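Local coordinates for protein N-acetyl-beta-D glucosaminidase (Rhizomucor miehei CAU432, PDB 4ZM6) that probably hydrolyses N-acetyl-beta-D-glucosaminides through its family 3 glycosidase part and acetylates glucosamine with acetyl-CoA through a GCN5-related N-acetyltransferase region, at residues D606-G611 / A644-L649; Q165-Q170 / G221-T226; T600-V605 / E637-Q642. One frame throughout, in Å; residues are numbered along the deposited sequence.

Interaction 1. Residues D606-G611 / A644-L649; sequences DNKKHG and ADCIKL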
ATOM      1  N   ASP A 606     -10.792  -4.208  26.923  1.00 85.17           N
ATOM      2  CA  ASP A 606     -12.151  -3.636  26.989  1.00 85.43           C
ATOM      3  C   ASP A 606     -12.751  -3.387  25.596  1.00 85.68           C
ATOM      4  O   ASP A 606     -13.695  -2.615  25.440  1.00 85.98           O
ATOM      5  CB  ASP A 606     -12.162  -2.343  27.823  1.00 84.40           C
ATOM      6  CG  ASP A 606     -11.771  -2.577  29.273  1.00 83.10           C
ATOM      7  OD1 ASP A 606     -12.596  -3.135  30.028  1.00 80.02           O
ATOM      8  OD2 ASP A 606     -10.648  -2.189  29.662  1.00 78.90           O
ATOM      9  N   ASN A 607     -12.208  -4.074  24.595  1.00 87.62           N
ATOM     10  CA  ASN A 607     -12.527  -3.842  23.185  1.00 89.23           C
ATOM     11  C   ASN A 607     -12.093  -2.476  22.612  1.00 87.21           C
ATOM     12  O   ASN A 607     -12.637  -2.008  21.607  1.00 84.58           O
ATOM     13  CB  ASN A 607     -14.005  -4.131  22.892  1.00 89.09           C
ATOM     14  CG  ASN A 607     -14.215  -4.718  21.505  1.00 92.63           C
ATOM     15  OD1 ASN A 607     -13.420  -5.538  21.041  1.00 96.15           O
ATOM     16  ND2 ASN A 607     -15.278  -4.299  20.833  1.00 93.57           N
ATOM     17  N   LYS A 608     -11.104  -1.854  23.253  1.00 83.38           N
ATOM     18  CA  LYS A 608     -10.331  -0.771  22.648  1.00 81.21           C
ATOM     19  C   LYS A 608      -9.038  -1.375  22.108  1.00 76.09           C
ATOM     20  O   LYS A 608      -8.391  -2.154  22.798  1.00 75.98           O
ATOM     21  CB  LYS A 608      -9.969   0.299  23.685  1.00 84.61           C
ATOM     22  CG  LYS A 608     -11.019   1.370  23.946  1.00 86.91           C
ATOM     23  CD  LYS A 608     -10.353   2.625  24.507  1.00 89.91           C
ATOM     24  CE  LYS A 608     -11.349   3.729  24.827  1.00 92.64           C
ATOM     25  NZ  LYS A 608     -12.008   3.532  26.149  1.00 93.09           N
ATOM     26  N   LYS A 609      -8.656  -1.023  20.885  1.00 73.45           N
ATOM     27  CA  LYS A 609      -7.326  -1.375  20.384  1.00 71.00           C
ATOM     28  C   LYS A 609      -6.283  -0.615  21.198  1.00 67.99           C
ATOM     29  O   LYS A 609      -6.427   0.584  21.407  1.00 69.35           O
ATOM     30  CB  LYS A 609      -7.161  -0.999  18.912  1.00 71.21           C
ATOM     31  CG  LYS A 609      -7.787  -1.951  17.907  1.00 70.86           C
ATOM     32  CD  LYS A 609      -7.447  -1.491  16.495  1.00 71.22           C
ATOM     33  CE  LYS A 609      -7.853  -2.493  15.429  1.00 71.45           C
ATOM     34  NZ  LYS A 609      -9.322  -2.491  15.184  1.00 72.46           N
ATOM     35  N   HIS A 610      -5.246  -1.310  21.656  1.00 63.36           N
ATOM     36  CA  HIS A 610      -4.157  -0.683  22.400  1.00 61.16           C
ATOM     37  C   HIS A 610      -2.847  -0.949  21.684  1.00 58.21           C
ATOM     38  O   HIS A 610      -2.495  -2.102  21.446  1.00 58.94           O
ATOM     39  CB  HIS A 610      -4.068  -1.238  23.824  1.00 62.55           C
ATOM     40  CG  HIS A 610      -5.048  -0.630  24.775  1.00 64.17           C
ATOM     41  ND1 HIS A 610      -4.662  -0.025  25.952  1.00 65.25           N
ATOM     42  CD2 HIS A 610      -6.398  -0.533  24.726  1.00 64.32           C
ATOM     43  CE1 HIS A 610      -5.733   0.417  26.588  1.00 66.46           C
ATOM     44  NE2 HIS A 610      -6.799   0.123  25.864  1.00 66.01           N
ATOM     45  N   GLY A 611      -2.129   0.116  21.345  1.00 52.88           N
ATOM     46  CA  GLY A 611      -0.836  -0.004  20.700  1.00 50.18           C
ATOM     47  C   GLY A 611       0.247  -0.033  21.752  1.00 49.36           C
ATOM     48  O   GLY A 611       0.270   0.815  22.638  1.00 50.94           O
ATOM     49  N   ALA A 644      -5.417   2.412  17.032  1.00 53.83           N
ATOM     50  CA  ALA A 644      -4.890   2.148  18.366  1.00 53.59           C
ATOM     51  C   ALA A 644      -4.633   3.491  19.039  1.00 54.52           C
ATOM     52  O   ALA A 644      -3.509   4.002  19.022  1.00 55.40           O
ATOM     53  CB  ALA A 644      -3.610   1.329  18.288  1.00 52.43           C
ATOM     54  N   ASP A 645      -5.688   4.062  19.619  1.00 55.13           N
ATOM     55  CA  ASP A 645      -5.625   5.414  20.185  1.00 57.69           C
ATOM     56  C   ASP A 645      -5.108   5.471  21.628  1.00 58.04           C
ATOM     57  O   ASP A 645      -4.723   6.538  22.096  1.00 59.39           O
ATOM     58  CB  ASP A 645      -6.992   6.098  20.091  1.00 58.15           C
ATOM     59  CG  ASP A 645      -7.483   6.241  18.654  1.00 58.50           C
ATOM     60  OD1 ASP A 645      -6.646   6.281  17.727  1.00 57.87           O
ATOM     61  OD2 ASP A 645      -8.715   6.322  18.454  1.00 59.33           O
ATOM     62  N   CYS A 646      -5.114   4.344  22.338  1.00 58.05           N
ATOM     63  CA  CYS A 646      -4.459   4.263  23.641  1.00 57.48           C
ATOM     64  C   CYS A 646      -3.147   3.544  23.411  1.00 56.88           C
ATOM     65  O   CYS A 646      -3.143   2.387  23.015  1.00 59.31           O
ATOM     66  CB  CYS A 646      -5.317   3.509  24.654  1.00 57.22           C
ATOM     67  SG  CYS A 646      -6.954   4.228  24.933  1.00 59.17           S
ATOM     68  N   ILE A 647      -2.037   4.237  23.638  1.00 56.59           N
ATOM     69  CA  ILE A 647      -0.722   3.699  23.328  1.00 56.62           C
ATOM     70  C   ILE A 647       0.106   3.633  24.605  1.00 54.56           C
ATOM     71  O   ILE A 647      -0.041   4.479  25.480  1.00 51.46           O
ATOM     72  CB  ILE A 647       0.008   4.547  22.255  1.00 61.28           C
ATOM     73  CG1 ILE A 647      -0.983   5.150  21.255  1.00 65.48           C
ATOM     74  CG2 ILE A 647       1.003   3.694  21.484  1.00 62.40           C
ATOM     75  CD1 ILE A 647      -0.339   6.077  20.237  1.00 67.86           C
ATOM     76  N   LYS A 648       0.975   2.623  24.697  1.00 55.62           N
ATOM     77  CA  LYS A 648       1.748   2.331  25.911  1.00 54.22           C
ATOM     78  C   LYS A 648       3.241   2.258  25.615  1.00 51.47           C
ATOM     79  O   LYS A 648       3.637   1.760  24.572  1.00 52.12           O
ATOM     80  CB  LYS A 648       1.286   0.984  26.483  1.00 54.86           C
ATOM     81  CG  LYS A 648       1.999   0.526  27.749  1.00 56.00           C
ATOM     82  CD  LYS A 648       1.710  -0.937  28.060  1.00 55.55           C
ATOM     83  CE  LYS A 648       1.708  -1.208  29.559  1.00 55.75           C
ATOM     84  NZ  LYS A 648       2.994  -0.836  30.204  1.00 55.80           N
ATOM     85  N   LEU A 649       4.067   2.742  26.538  1.00 51.88           N
ATOM     86  CA  LEU A 649       5.512   2.521  26.463  1.00 54.22           C
ATOM     87  C   LEU A 649       5.828   1.182  27.115  1.00 56.47           C
ATOM     88  O   LEU A 649       5.476   0.950  28.278  1.00 58.34           O
ATOM     89  CB  LEU A 649       6.303   3.626  27.170  1.00 54.91           C
ATOM     90  CG  LEU A 649       6.548   4.952  26.449  1.00 55.80           C
ATOM     91  CD1 LEU A 649       7.470   5.823  27.291  1.00 56.85           C
ATOM     92  CD2 LEU A 649       7.137   4.750  25.062  1.00 56.44           C
TER
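Gly611 and Ile647 pair in parallel register, with their CA atoms 4.5 Å apart, where strand 608-611 meets strand 646-649 at 30° between their N-to-C directions. Two backbone hydrogen bonds define the ladder: Gly611 N donates to Cys646 O at 3.0 Å, and Gly611 O accepts from Lys648 N at 2.8 Å. The peptides flanking Ile647 thus take one atom of Gly611 each, the carbonyl before it and the N-H after it, the expected pattern of parallel pairing.

On the face carrying His610 and Cys646, the cysteine CB sits over one side of the imidazole, offset toward its rim. Cys646 CB is 3.8 Å from the ring centroid and only 14° off the ring normal, which makes this a CH-pi contact over the face. The sulfur approaches obliquely, with SG 4.6 Å from the same centroid. His610 CG is anti to its carbonyl carbon (chi1 -81°), which sets it beside the backbone N. Lys608 adds the aliphatic part of its chain, CD lying 3.8 Å from Cys646 SG.

On Ile647's face, CG2 of that residue lies close to the Gly611 carbonyl oxygen. The methyl of Ala644 rests nearby against the backbone of Gly611, CB to N 3.6 Å. Ala644 and Ile647 both touch Phe639 of helix 627-642, while Ile647 also meets Trp679 and Phe858.

The strands belong to the beta-alpha-beta unit of the acetyltransferase (GNAT) fold, in which helix 627-642 connects strand 608-618 to strand 646-649. Chemically the contact divides in two: between the two segments the hydrogen bonds are all backbone bonds of Gly611, whereas the side chains meet through carbon and sulfur, with the imidazole offering its pi face rather than a ring nitrogen to the cysteine.

Interaction 2. Residues Q165-Q170 / G221-T226; sequences QVEGYQ and GIACPT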
ATOM      1  N   GLN A 165      -2.380  15.612  12.313  1.00 52.30           N
ATOM      2  CA  GLN A 165      -2.947  16.881  12.769  1.00 52.14           C
ATOM      3  C   GLN A 165      -4.435  16.756  13.076  1.00 51.93           C
ATOM      4  O   GLN A 165      -4.911  17.315  14.060  1.00 53.30           O
ATOM      5  CB  GLN A 165      -2.701  17.990  11.742  1.00 52.47           C
ATOM      6  CG  GLN A 165      -1.250  18.441  11.667  1.00 53.08           C
ATOM      7  CD  GLN A 165      -1.105  19.925  11.362  1.00 52.47           C
ATOM      8  OE1 GLN A 165      -1.710  20.444  10.422  1.00 53.21           O
ATOM      9  NE2 GLN A 165      -0.303  20.617  12.164  1.00 50.93           N
ATOM     10  N   VAL A 166      -5.161  16.025  12.235  1.00 51.71           N
ATOM     11  CA  VAL A 166      -6.561  15.699  12.508  1.00 51.64           C
ATOM     12  C   VAL A 166      -6.685  15.008  13.872  1.00 52.42           C
ATOM     13  O   VAL A 166      -7.555  15.352  14.667  1.00 53.48           O
ATOM     14  CB  VAL A 166      -7.155  14.798  11.410  1.00 51.82           C
ATOM     15  CG1 VAL A 166      -8.518  14.255  11.826  1.00 52.03           C
ATOM     16  CG2 VAL A 166      -7.262  15.566  10.098  1.00 52.03           C
ATOM     17  N   GLU A 167      -5.815  14.039  14.136  1.00 52.70           N
ATOM     18  CA  GLU A 167      -5.715  13.458  15.471  1.00 53.64           C
ATOM     19  C   GLU A 167      -5.465  14.572  16.483  1.00 54.60           C
ATOM     20  O   GLU A 167      -6.275  14.796  17.374  1.00 56.17           O
ATOM     21  CB  GLU A 167      -4.598  12.398  15.546  1.00 52.54           C
ATOM     22  CG  GLU A 167      -4.155  12.045  16.967  1.00 51.58           C
ATOM     23  CD  GLU A 167      -3.314  10.783  17.055  1.00 50.80           C
ATOM     24  OE1 GLU A 167      -2.760  10.511  18.137  1.00 49.65           O
ATOM     25  OE2 GLU A 167      -3.199  10.052  16.056  1.00 52.29           O
ATOM     26  N   GLY A 168      -4.355  15.280  16.322  1.00 55.73           N
ATOM     27  CA  GLY A 168      -3.953  16.319  17.271  1.00 57.28           C
ATOM     28  C   GLY A 168      -5.055  17.299  17.633  1.00 58.00           C
ATOM     29  O   GLY A 168      -5.309  17.547  18.814  1.00 57.77           O
ATOM     30  N   TYR A 169      -5.714  17.849  16.616  1.00 58.95           N
ATOM     31  CA  TYR A 169      -6.766  18.839  16.826  1.00 58.85           C
ATOM     32  C   TYR A 169      -7.937  18.235  17.573  1.00 57.15           C
ATOM     33  O   TYR A 169      -8.390  18.791  18.567  1.00 60.20           O
ATOM     34  CB  TYR A 169      -7.266  19.416  15.495  1.00 60.32           C
ATOM     35  CG  TYR A 169      -6.301  20.354  14.800  1.00 61.24           C
ATOM     36  CD1 TYR A 169      -5.754  21.449  15.463  1.00 61.40           C
ATOM     37  CD2 TYR A 169      -5.961  20.167  13.465  1.00 62.43           C
ATOM     38  CE1 TYR A 169      -4.883  22.315  14.820  1.00 62.30           C
ATOM     39  CE2 TYR A 169      -5.086  21.024  12.815  1.00 62.27           C
ATOM     40  CZ  TYR A 169      -4.551  22.098  13.493  1.00 61.58           C
ATOM     41  OH  TYR A 169      -3.684  22.949  12.841  1.00 58.62           O
ATOM     42  N   GLN A 170      -8.415  17.090  17.089  1.00 55.24           N
ATOM     43  CA  GLN A 170      -9.602  16.436  17.649  1.00 53.85           C
ATOM     44  C   GLN A 170      -9.331  15.814  19.011  1.00 55.60           C
ATOM     45  O   GLN A 170     -10.240  15.643  19.822  1.00 55.60           O
ATOM     46  CB  GLN A 170     -10.126  15.383  16.681  1.00 51.87           C
ATOM     47  CG  GLN A 170     -10.585  15.979  15.365  1.00 51.10           C
ATOM     48  CD  GLN A 170     -11.184  14.960  14.428  1.00 52.06           C
ATOM     49  OE1 GLN A 170     -10.949  13.759  14.550  1.00 52.95           O
ATOM     50  NE2 GLN A 170     -11.966  15.434  13.484  1.00 52.75           N
ATOM     51  N   GLY A 221      -9.601   5.644  14.070  1.00 61.30           N
ATOM     52  CA  GLY A 221     -10.321   6.240  15.198  1.00 61.27           C
ATOM     53  C   GLY A 221     -10.296   7.756  15.232  1.00 60.61           C
ATOM     54  O   GLY A 221     -10.905   8.414  14.387  1.00 59.69           O
ATOM     55  N   ILE A 222      -9.585   8.306  16.215  1.00 60.42           N
ATOM     56  CA  ILE A 222      -9.508   9.756  16.424  1.00 60.48           C
ATOM     57  C   ILE A 222      -8.877  10.492  15.232  1.00 60.22           C
ATOM     58  O   ILE A 222      -9.129  11.682  15.032  1.00 60.51           O
ATOM     59  CB  ILE A 222      -8.743  10.090  17.739  1.00 60.70           C
ATOM     60  CG1 ILE A 222      -8.969  11.547  18.180  1.00 62.13           C
ATOM     61  CG2 ILE A 222      -7.253   9.815  17.593  1.00 60.09           C
ATOM     62  CD1 ILE A 222     -10.417  11.906  18.444  1.00 61.98           C
ATOM     63  N   ALA A 223      -8.068   9.784  14.442  1.00 59.11           N
ATOM     64  CA  ALA A 223      -7.403  10.372  13.276  1.00 58.41           C
ATOM     65  C   ALA A 223      -8.310  10.543  12.055  1.00 59.92           C
ATOM     66  O   ALA A 223      -7.911  11.189  11.081  1.00 62.73           O
ATOM     67  CB  ALA A 223      -6.181   9.551  12.901  1.00 57.36           C
ATOM     68  N   CYS A 224      -9.508   9.959  12.085  1.00 59.94           N
ATOM     69  CA  CYS A 224     -10.479  10.161  11.013  1.00 60.04           C
ATOM     70  C   CYS A 224     -11.173  11.498  11.240  1.00 59.89           C
ATOM     71  O   CYS A 224     -11.623  11.770  12.356  1.00 60.13           O
ATOM     72  CB  CYS A 224     -11.510   9.037  10.983  1.00 60.86           C
ATOM     73  SG  CYS A 224     -12.772   9.238   9.699  1.00 62.76           S
ATOM     74  N   PRO A 225     -11.260  12.340  10.193  1.00 58.54           N
ATOM     75  CA  PRO A 225     -11.801  13.680  10.397  1.00 58.22           C
ATOM     76  C   PRO A 225     -13.312  13.677  10.565  1.00 58.11           C
ATOM     77  O   PRO A 225     -13.989  12.757  10.104  1.00 58.39           O
ATOM     78  CB  PRO A 225     -11.395  14.421   9.124  1.00 57.70           C
ATOM     79  CG  PRO A 225     -11.322  13.361   8.086  1.00 57.97           C
ATOM     80  CD  PRO A 225     -10.900  12.101   8.784  1.00 58.27           C
ATOM     81  N   THR A 226     -13.826  14.727  11.197  1.00 57.46           N
ATOM     82  CA  THR A 226     -15.235  14.818  11.555  1.00 56.33           C
ATOM     83  C   THR A 226     -16.021  15.574  10.495  1.00 55.11           C
ATOM     84  O   THR A 226     -17.247  15.473  10.453  1.00 60.23           O
ATOM     85  CB  THR A 226     -15.426  15.499  12.923  1.00 55.80           C
ATOM     86  OG1 THR A 226     -14.638  16.695  12.992  1.00 55.59           O
ATOM     87  CG2 THR A 226     -15.014  14.562  14.043  1.00 56.44           C
TER
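Ile222 and Ala223, the central residues of a type I beta turn from Gly221 to Cys224, pack on helix 155-171 in the family 3 glycoside hydrolase domain. Cys224 N bonds back to Gly221 O at 3.1 Å, closing the turn, and the nearest backbone approach by CA atoms is Glu167 CA to Ala223 CA at 4.1 Å.

Three helix side chains carry the contact. Val166 turns CG1 toward the loop, anti to its own backbone N (chi1 169°), where it meets Pro225 CB at 4.0 Å. Glu167 crosses Ile222 at about a right angle, its CG lying 3.9 Å from Ile222 CG2, while its CB faces Ala223 CB at 4.2 Å. The Glu167 carboxylate itself is engaged beyond this loop in two salt bridges, OE1 with Arg171 and OE2 with Arg640. Gln170 is the residue most covered by the loop. Its CB touches Ile222 CD1 at 3.9 Å, and its extended chain runs tip to tip with Thr226, beside the carbonyls of Ile222 and Cys224.

The loop follows helix 211-217 and leads into strand 227-230. Helix 155-171 is lined beyond this contact by helix 108-125, which Glu167 and Tyr169 touch, and Thr226 rests on helix 323-340.

Interaction 3. Residues T600-V605 / E637-Q642; sequences TQIVVV and EHFREQ
Ile602 and Phe639 join strand 594-605 to helix 627-642, the helix of this GNAT fold whose first turn carries the acetyl-CoA-binding residues Gly628 and Thr629 and which packs against the sheet. The short segments run at 26° with axes 10.2 Å apart, a spacing bridged by side chains; no hydrogen bond crosses it.

Ile602 points CB toward the helix. Its CG1, anti to the carbonyl carbon (chi1 -71°), comes to the edge of the Phe639 ring near its plane, 4.0 Å from CE1; the two side chains slide past each other in opposite directions. One bond further, CD1 ends between two helix residues a turn apart. The Ile602 side chain meets that of His638 tip to tip, CD1 to CE1 3.7 Å, and crosses the bent chain of Gln642 at about a right angle, CD1 to CG 3.8 Å.

Thr600, two residues earlier on the same side of the strand, also reaches Phe639, with CG2 3.8 Å from CE1. Thr600 and Ile602 thus both touch the phenyl ring, and both touch His638 as well. At the far corner of the phenyl ring, Thr600 OG1 lies 3.7 Å from Phe639 CZ.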
ATOM      1  N   THR A 600       6.751  -3.505  18.192  1.00 46.72           N
ATOM      2  CA  THR A 600       5.395  -2.966  18.185  1.00 47.25           C
ATOM      3  C   THR A 600       4.347  -4.083  18.126  1.00 46.25           C
ATOM      4  O   THR A 600       4.482  -5.028  17.354  1.00 43.88           O
ATOM      5  CB  THR A 600       5.223  -2.009  16.979  1.00 46.73           C
ATOM      6  OG1 THR A 600       5.464  -0.668  17.402  1.00 48.56           O
ATOM      7  CG2 THR A 600       3.827  -2.078  16.364  1.00 46.69           C
ATOM      8  N   GLN A 601       3.304  -3.957  18.940  1.00 47.27           N
ATOM      9  CA  GLN A 601       2.178  -4.886  18.911  1.00 49.15           C
ATOM     10  C   GLN A 601       0.880  -4.159  19.247  1.00 50.95           C
ATOM     11  O   GLN A 601       0.906  -3.067  19.817  1.00 52.29           O
ATOM     12  CB  GLN A 601       2.421  -6.083  19.852  1.00 49.14           C
ATOM     13  CG  GLN A 601       2.196  -5.869  21.345  1.00 48.22           C
ATOM     14  CD  GLN A 601       2.067  -7.187  22.111  1.00 49.72           C
ATOM     15  OE1 GLN A 601       2.170  -8.275  21.538  1.00 49.00           O
ATOM     16  NE2 GLN A 601       1.834  -7.092  23.414  1.00 50.07           N
ATOM     17  N   ILE A 602      -0.246  -4.757  18.866  1.00 52.98           N
ATOM     18  CA  ILE A 602      -1.563  -4.198  19.163  1.00 54.48           C
ATOM     19  C   ILE A 602      -2.400  -5.251  19.879  1.00 54.89           C
ATOM     20  O   ILE A 602      -2.528  -6.381  19.406  1.00 56.76           O
ATOM     21  CB  ILE A 602      -2.289  -3.717  17.886  1.00 54.43           C
ATOM     22  CG1 ILE A 602      -1.610  -2.465  17.336  1.00 54.00           C
ATOM     23  CG2 ILE A 602      -3.756  -3.412  18.172  1.00 55.18           C
ATOM     24  CD1 ILE A 602      -2.068  -2.077  15.944  1.00 55.21           C
ATOM     25  N   VAL A 603      -2.965  -4.859  21.016  1.00 56.10           N
ATOM     26  CA  VAL A 603      -3.742  -5.752  21.867  1.00 59.24           C
ATOM     27  C   VAL A 603      -5.092  -5.109  22.150  1.00 61.88           C
ATOM     28  O   VAL A 603      -5.196  -3.888  22.238  1.00 65.26           O
ATOM     29  CB  VAL A 603      -2.996  -6.020  23.193  1.00 58.77           C
ATOM     30  CG1 VAL A 603      -3.918  -6.612  24.250  1.00 60.04           C
ATOM     31  CG2 VAL A 603      -1.814  -6.942  22.949  1.00 58.72           C
ATOM     32  N   VAL A 604      -6.123  -5.934  22.292  1.00 65.21           N
ATOM     33  CA  VAL A 604      -7.458  -5.451  22.621  1.00 67.07           C
ATOM     34  C   VAL A 604      -7.726  -5.568  24.129  1.00 70.92           C
ATOM     35  O   VAL A 604      -7.563  -6.639  24.711  1.00 69.12           O
ATOM     36  CB  VAL A 604      -8.528  -6.232  21.840  1.00 64.91           C
ATOM     37  CG1 VAL A 604      -9.913  -5.725  22.197  1.00 65.94           C
ATOM     38  CG2 VAL A 604      -8.283  -6.111  20.342  1.00 63.39           C
ATOM     39  N   VAL A 605      -8.125  -4.453  24.743  1.00 76.23           N
ATOM     40  CA  VAL A 605      -8.476  -4.393  26.171  1.00 79.83           C
ATOM     41  C   VAL A 605      -9.771  -3.592  26.323  1.00 83.53           C
ATOM     42  O   VAL A 605      -9.842  -2.438  25.897  1.00 87.77           O
ATOM     43  CB  VAL A 605      -7.366  -3.709  27.005  1.00 79.74           C
ATOM     44  CG1 VAL A 605      -7.765  -3.623  28.474  1.00 79.05           C
ATOM     45  CG2 VAL A 605      -6.037  -4.440  26.846  1.00 79.73           C
ATOM     46  N   GLU A 637       2.474   6.334  13.515  1.00 46.87           N
ATOM     47  CA  GLU A 637       1.724   6.425  12.261  1.00 47.72           C
ATOM     48  C   GLU A 637       0.957   5.134  12.007  1.00 47.60           C
ATOM     49  O   GLU A 637      -0.195   5.174  11.582  1.00 48.07           O
ATOM     50  CB  GLU A 637       2.649   6.738  11.078  1.00 48.05           C
ATOM     51  CG  GLU A 637       3.087   8.195  11.016  1.00 48.31           C
ATOM     52  CD  GLU A 637       4.433   8.391  10.341  1.00 49.46           C
ATOM     53  OE1 GLU A 637       4.788   7.589   9.443  1.00 48.38           O
ATOM     54  OE2 GLU A 637       5.134   9.363  10.709  1.00 48.84           O
ATOM     55  N   HIS A 638       1.595   3.996  12.279  1.00 47.34           N
ATOM     56  CA  HIS A 638       0.929   2.704  12.150  1.00 47.07           C
ATOM     57  C   HIS A 638      -0.242   2.587  13.124  1.00 44.84           C
ATOM     58  O   HIS A 638      -1.357   2.283  12.711  1.00 43.87           O
ATOM     59  CB  HIS A 638       1.900   1.543  12.365  1.00 49.19           C
ATOM     60  CG  HIS A 638       1.217   0.218  12.472  1.00 52.49           C
ATOM     61  ND1 HIS A 638       1.328  -0.592  13.581  1.00 53.99           N
ATOM     62  CD2 HIS A 638       0.363  -0.410  11.629  1.00 54.22           C
ATOM     63  CE1 HIS A 638       0.591  -1.676  13.405  1.00 55.08           C
ATOM     64  NE2 HIS A 638      -0.007  -1.587  12.230  1.00 55.39           N
ATOM     65  N   PHE A 639       0.017   2.832  14.406  1.00 43.54           N
ATOM     66  CA  PHE A 639      -1.033   2.809  15.416  1.00 44.17           C
ATOM     67  C   PHE A 639      -2.183   3.712  15.007  1.00 46.03           C
ATOM     68  O   PHE A 639      -3.349   3.329  15.094  1.00 46.89           O
ATOM     69  CB  PHE A 639      -0.515   3.304  16.764  1.00 44.72           C
ATOM     70  CG  PHE A 639       0.491   2.398  17.421  1.00 45.28           C
ATOM     71  CD1 PHE A 639       0.356   1.016  17.385  1.00 44.81           C
ATOM     72  CD2 PHE A 639       1.554   2.943  18.131  1.00 45.60           C
ATOM     73  CE1 PHE A 639       1.287   0.200  18.004  1.00 45.02           C
ATOM     74  CE2 PHE A 639       2.480   2.131  18.759  1.00 45.74           C
ATOM     75  CZ  PHE A 639       2.350   0.758  18.692  1.00 45.27           C
ATOM     76  N   ARG A 640      -1.836   4.914  14.565  1.00 47.56           N
ATOM     77  CA  ARG A 640      -2.812   5.924  14.182  1.00 48.99           C
ATOM     78  C   ARG A 640      -3.765   5.409  13.105  1.00 50.76           C
ATOM     79  O   ARG A 640      -4.978   5.560  13.228  1.00 50.44           O
ATOM     80  CB  ARG A 640      -2.082   7.183  13.702  1.00 48.89           C
ATOM     81  CG  ARG A 640      -2.973   8.364  13.371  1.00 47.33           C
ATOM     82  CD  ARG A 640      -2.147   9.592  13.026  1.00 46.81           C
ATOM     83  NE  ARG A 640      -1.253   9.998  14.119  1.00 46.65           N
ATOM     84  CZ  ARG A 640       0.081  10.063  14.060  1.00 45.15           C
ATOM     85  NH1 ARG A 640       0.750   9.747  12.956  1.00 46.06           N
ATOM     86  NH2 ARG A 640       0.759  10.458  15.129  1.00 44.51           N
ATOM     87  N   GLU A 641      -3.211   4.796  12.061  1.00 54.28           N
ATOM     88  CA  GLU A 641      -4.009   4.227  10.968  1.00 57.21           C
ATOM     89  C   GLU A 641      -4.871   3.067  11.442  1.00 56.97           C
ATOM     90  O   GLU A 641      -5.991   2.890  10.964  1.00 57.24           O
ATOM     91  CB  GLU A 641      -3.107   3.739   9.830  1.00 61.22           C
ATOM     92  CG  GLU A 641      -2.397   4.845   9.066  1.00 66.26           C
ATOM     93  CD  GLU A 641      -1.265   4.319   8.199  1.00 72.86           C
ATOM     94  OE1 GLU A 641      -0.184   3.998   8.746  1.00 75.67           O
ATOM     95  OE2 GLU A 641      -1.457   4.223   6.967  1.00 76.03           O
ATOM     96  N   GLN A 642      -4.338   2.275  12.372  1.00 56.77           N
ATOM     97  CA  GLN A 642      -5.056   1.124  12.922  1.00 56.55           C
ATOM     98  C   GLN A 642      -6.150   1.497  13.916  1.00 55.92           C
ATOM     99  O   GLN A 642      -7.007   0.671  14.224  1.00 59.13           O
ATOM    100  CB  GLN A 642      -4.080   0.158  13.603  1.00 57.65           C
ATOM    101  CG  GLN A 642      -3.125  -0.537  12.650  1.00 58.30           C
ATOM    102  CD  GLN A 642      -3.860  -1.274  11.554  1.00 59.23           C
ATOM    103  OE1 GLN A 642      -4.681  -2.151  11.826  1.00 59.64           O
ATOM    104  NE2 GLN A 642      -3.582  -0.913  10.310  1.00 59.59           N
TER

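Interactions 1 and 3 belong to one acetyltransferase sheet and its covering helix, with centres 6 Å apart: His610 N lies 2.6 Å from Val603 O, a probable hydrogen bond between adjacent strands, and Phe639 CE1 packs 3.4 Å from Gly611 CA. Interaction 2 lies in the glycosidase domain, 16 Å between centres from each of the others, yet touches both. Arg640 NE forms a salt bridge with Glu167 OE2 at 2.7 Å, and Asp645 OD2 probably accepts a hydrogen bond from Ile222 N at 3.1 Å, so polar bonds cross the domain boundary. None contacts the cofactor: the side chains of Lys648 and Thr600 are about 8 and 9 Å from bound acetyl-CoA.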